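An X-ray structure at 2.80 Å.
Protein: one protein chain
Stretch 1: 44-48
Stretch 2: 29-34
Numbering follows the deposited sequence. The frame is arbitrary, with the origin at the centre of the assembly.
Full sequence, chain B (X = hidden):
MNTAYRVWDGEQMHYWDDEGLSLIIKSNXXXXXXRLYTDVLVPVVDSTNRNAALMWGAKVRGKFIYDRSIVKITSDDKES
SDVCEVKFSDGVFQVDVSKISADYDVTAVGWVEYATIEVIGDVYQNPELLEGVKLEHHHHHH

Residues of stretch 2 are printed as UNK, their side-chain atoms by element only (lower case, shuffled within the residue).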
ATOM      1  N   VAL B  44      17.330 -14.202   2.991  1.00 33.90           N
ATOM      2  CA  VAL B  44      17.615 -13.358   4.146  1.00 32.25           C
ATOM      3  C   VAL B  44      16.553 -13.613   5.222  1.00 33.26           C
ATOM      4  O   VAL B  44      16.877 -13.794   6.405  1.00 32.06           O
ATOM      5  CB  VAL B  44      17.579 -11.855   3.758  1.00 31.84           C
ATOM      6  CG1 VAL B  44      18.049 -11.001   4.926  1.00 30.73           C
ATOM      7  CG2 VAL B  44      18.441 -11.608   2.527  1.00 30.72           C
ATOM      8  N   VAL B  45      15.288 -13.606   4.804  1.00 33.24           N
ATOM      9  CA  VAL B  45      14.173 -13.861   5.708  1.00 34.90           C
ATOM     10  C   VAL B  45      12.912 -14.251   4.973  1.00 36.31           C
ATOM     11  O   VAL B  45      12.769 -13.998   3.780  1.00 36.29           O
ATOM     12  CB  VAL B  45      13.822 -12.656   6.592  1.00 34.85           C
ATOM     13  CG1 VAL B  45      14.276 -12.921   8.009  1.00 33.36           C
ATOM     14  CG2 VAL B  45      14.449 -11.394   6.039  1.00 35.89           C
ATOM     15  N   ASP B  46      11.997 -14.866   5.719  1.00 38.77           N
ATOM     16  CA  ASP B  46      10.718 -15.336   5.210  1.00 39.02           C
ATOM     17  C   ASP B  46       9.598 -14.708   5.982  1.00 40.02           C
ATOM     18  O   ASP B  46       9.815 -13.968   6.926  1.00 41.80           O
ATOM     19  CB  ASP B  46      10.602 -16.840   5.395  1.00 39.38           C
ATOM     20  CG  ASP B  46      11.513 -17.597   4.484  1.00 40.84           C
ATOM     21  OD1 ASP B  46      11.099 -17.870   3.346  1.00 43.04           O
ATOM     22  OD2 ASP B  46      12.649 -17.907   4.893  1.00 43.53           O
ATOM     23  N   SER B  47       8.386 -15.017   5.566  1.00 42.16           N
ATOM     24  CA  SER B  47       7.203 -14.530   6.241  1.00 44.17           C
ATOM     25  C   SER B  47       6.972 -15.552   7.362  1.00 45.32           C
ATOM     26  O   SER B  47       6.201 -15.317   8.290  1.00 45.62           O
ATOM     27  CB  SER B  47       6.015 -14.514   5.268  1.00 45.07           C
ATOM     28  OG  SER B  47       5.795 -15.794   4.677  1.00 44.94           O
ATOM     29  N   THR B  48       7.665 -16.686   7.262  1.00 46.22           N
ATOM     30  CA  THR B  48       7.555 -17.767   8.241  1.00 46.11           C
ATOM     31  C   THR B  48       8.074 -17.316   9.595  1.00 45.75           C
ATOM     32  O   THR B  48       7.453 -17.584  10.621  1.00 46.29           O
ATOM     33  CB  THR B  48       8.354 -19.025   7.806  1.00 46.13           C
ATOM     34  OG1 THR B  48       9.729 -18.679   7.589  1.00 45.32           O
ATOM     35  CG2 THR B  48       7.771 -19.610   6.534  1.00 45.83           C
ATOM     36  N   UNK B  29       0.649 -16.199  -0.848  1.00 41.17           N
ATOM     37  CA  UNK B  29       0.686 -14.950  -0.116  1.00 38.43           C
ATOM     38  C   UNK B  29       1.930 -14.772   0.717  1.00 36.70           C
ATOM     39  O   UNK B  29       2.118 -13.716   1.316  1.00 38.11           O
ATOM     40  N   UNK B  30       2.776 -15.795   0.775  1.00 35.16           N
ATOM     41  CA  UNK B  30       4.009 -15.685   1.546  1.00 33.73           C
ATOM     42  C   UNK B  30       4.992 -14.811   0.797  1.00 31.15           C
ATOM     43  O   UNK B  30       4.865 -14.605  -0.414  1.00 31.24           O
ATOM     44  o   UNK B  30       4.184 -19.186   2.664  1.00 36.64           O
ATOM     45  c   UNK B  30       3.791 -17.999   2.545  1.00 38.58           C
ATOM     46  o   UNK B  30       2.726 -17.554   3.045  1.00 41.23           O
ATOM     47  c   UNK B  30       4.660 -17.051   1.756  1.00 36.43           C
ATOM     48  N   UNK B  31       5.975 -14.295   1.521  1.00 27.40           N
ATOM     49  CA  UNK B  31       6.996 -13.473   0.909  1.00 25.30           C
ATOM     50  C   UNK B  31       8.350 -13.942   1.401  1.00 26.04           C
ATOM     51  O   UNK B  31       8.445 -14.637   2.412  1.00 26.51           O
ATOM     52  c   UNK B  31       6.790 -11.996   1.244  1.00 21.85           C
ATOM     53  c   UNK B  31       8.354 -10.873   5.875  1.00 21.63           C
ATOM     54  c   UNK B  31       7.492 -11.123   4.807  1.00 16.90           C
ATOM     55  c   UNK B  31       6.802 -11.672   2.701  1.00 19.71           C
ATOM     56  c   UNK B  31      10.206 -11.421   4.396  1.00 22.11           C
ATOM     57  c   UNK B  31       7.954 -11.517   3.535  1.00 19.38           C
ATOM     58  c   UNK B  31       9.709 -11.024   5.656  1.00 23.40           C
ATOM     59  c   UNK B  31       5.727 -11.389   3.479  1.00 17.68           C
ATOM     60  n   UNK B  31       6.131 -11.055   4.741  1.00 15.68           N
ATOM     61  c   UNK B  31       9.335 -11.670   3.330  1.00 20.11           C
ATOM     62  N   UNK B  32       9.399 -13.568   0.682  1.00 26.87           N
ATOM     63  CA  UNK B  32      10.749 -13.968   1.051  1.00 26.44           C
ATOM     64  C   UNK B  32      11.765 -12.939   0.609  1.00 25.72           C
ATOM     65  O   UNK B  32      11.836 -12.598  -0.568  1.00 25.19           O
ATOM     66  c   UNK B  32      11.131 -15.277   0.381  1.00 27.01           C
ATOM     67  c   UNK B  32      12.552 -15.656   0.759  1.00 27.81           C
ATOM     68  o   UNK B  32      10.215 -16.305   0.774  1.00 28.00           O
ATOM     69  N   UNK B  33      12.565 -12.449   1.540  1.00 25.91           N
ATOM     70  CA  UNK B  33      13.572 -11.482   1.168  1.00 27.22           C
ATOM     71  C   UNK B  33      14.810 -12.231   0.695  1.00 30.08           C
ATOM     72  O   UNK B  33      15.435 -12.943   1.471  1.00 31.40           O
ATOM     73  c   UNK B  33      14.971  -9.546   1.948  1.00 26.64           C
ATOM     74  c   UNK B  33      13.939 -10.598   2.350  1.00 24.59           C
ATOM     75  c   UNK B  33      15.611  -8.948   3.190  1.00 28.27           C
ATOM     76  c   UNK B  33      14.298  -8.460   1.116  1.00 24.02           C
ATOM     77  N   UNK B  34      15.150 -12.091  -0.583  1.00 32.85           N
ATOM     78  CA  UNK B  34      16.336 -12.741  -1.130  1.00 36.23           C
ATOM     79  C   UNK B  34      17.429 -11.685  -1.288  1.00 38.35           C
ATOM     80  O   UNK B  34      17.155 -10.485  -1.217  1.00 38.73           O
ATOM     81  c   UNK B  34      15.267 -15.595  -1.619  1.00 40.90           C
ATOM     82  c   UNK B  34      14.947 -14.419  -2.527  1.00 40.22           C
ATOM     83  n   UNK B  34      14.775 -17.456  -3.212  1.00 38.51           N
ATOM     84  c   UNK B  34      16.047 -13.365  -2.501  1.00 37.35           C
ATOM     85  c   UNK B  34      14.385 -16.799  -1.934  1.00 40.23           C
TER

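Position 29 has backbone atoms and no side-chain atoms. It touches nothing on stretch 1. Its phi/psi of 90/-5 would jam a CB against the carbonyl O of the residue before. This is Gly29.

Position 30 has four side-chain atoms, two carbons and two oxygens. Both oxygens sit on the second carbon, a short carboxylate. Its CB lies 3.4 Å from OG of Ser47. This is Asp30.

Position 31 carries one carbon followed by fused five- and six-membered rings of eight carbons and one nitrogen. CB of Ser47 lies over one face of the ring system, 3.6 Å from the centroid of the five-membered ring and 13° off its normal, a CH-pi contact. Only an indole fits. This is Trp31. O of Asp46 lies over the same face, 3.2 Å from CH2 of Trp31. Two weak hydrogen bonds start from backbone N atoms: N of Trp31 to the side-chain OG of Ser47 (3.5 Å), and N of Ser47 to O of Trp31 (3.2 Å).

Position 32 has three side-chain atoms. The first carbon branches to one oxygen and one carbon. The oxygen is 3.1 Å from OD1 of Asp46. This beta-branched hydroxyl is Thr32. Its CA also makes a CA-H...O contact with O of Val45, at 3.4 Å.

Position 33 has four carbons, forked at the second, and no polar side-chain atom. Its CB lies 3.8 Å from CG2 of Val45. This is Leu33. Its CD2 packs 3.6 Å from CB of Val44.

Position 34 has four carbons in a row ending in nitrogen. The CA-to-CB bond points away from stretch 1. This is Lys34. Its side chain comes nearest to stretch 1 at CD, 5.2 Å from N of Val44. Its backbone C is 3.9 Å from CG2 of Val44.

The two strands run antiparallel, at 179°. Val45 and Leu33 form the hydrogen-bonded pair. N of Leu33 donates to O of Val45 at 2.7 Å, and N of Val45 returns a weak bond to O of Leu33 at 3.4 Å. That same O accepts a shorter bond from N of Val44, at 2.7 Å. Asp46 and Thr32 form the non-hydrogen-bonded pair, with their CA atoms 4.4 Å apart. Their side chains share one face of the sheet, and those of Val45 and Leu33 share the other. Beyond the strand pairing, the Trp31 ring packs against Ser47 and the Asp46 carbonyl. The contact buries 441 Å².

Stretch 2 (29-34) GDWTLK
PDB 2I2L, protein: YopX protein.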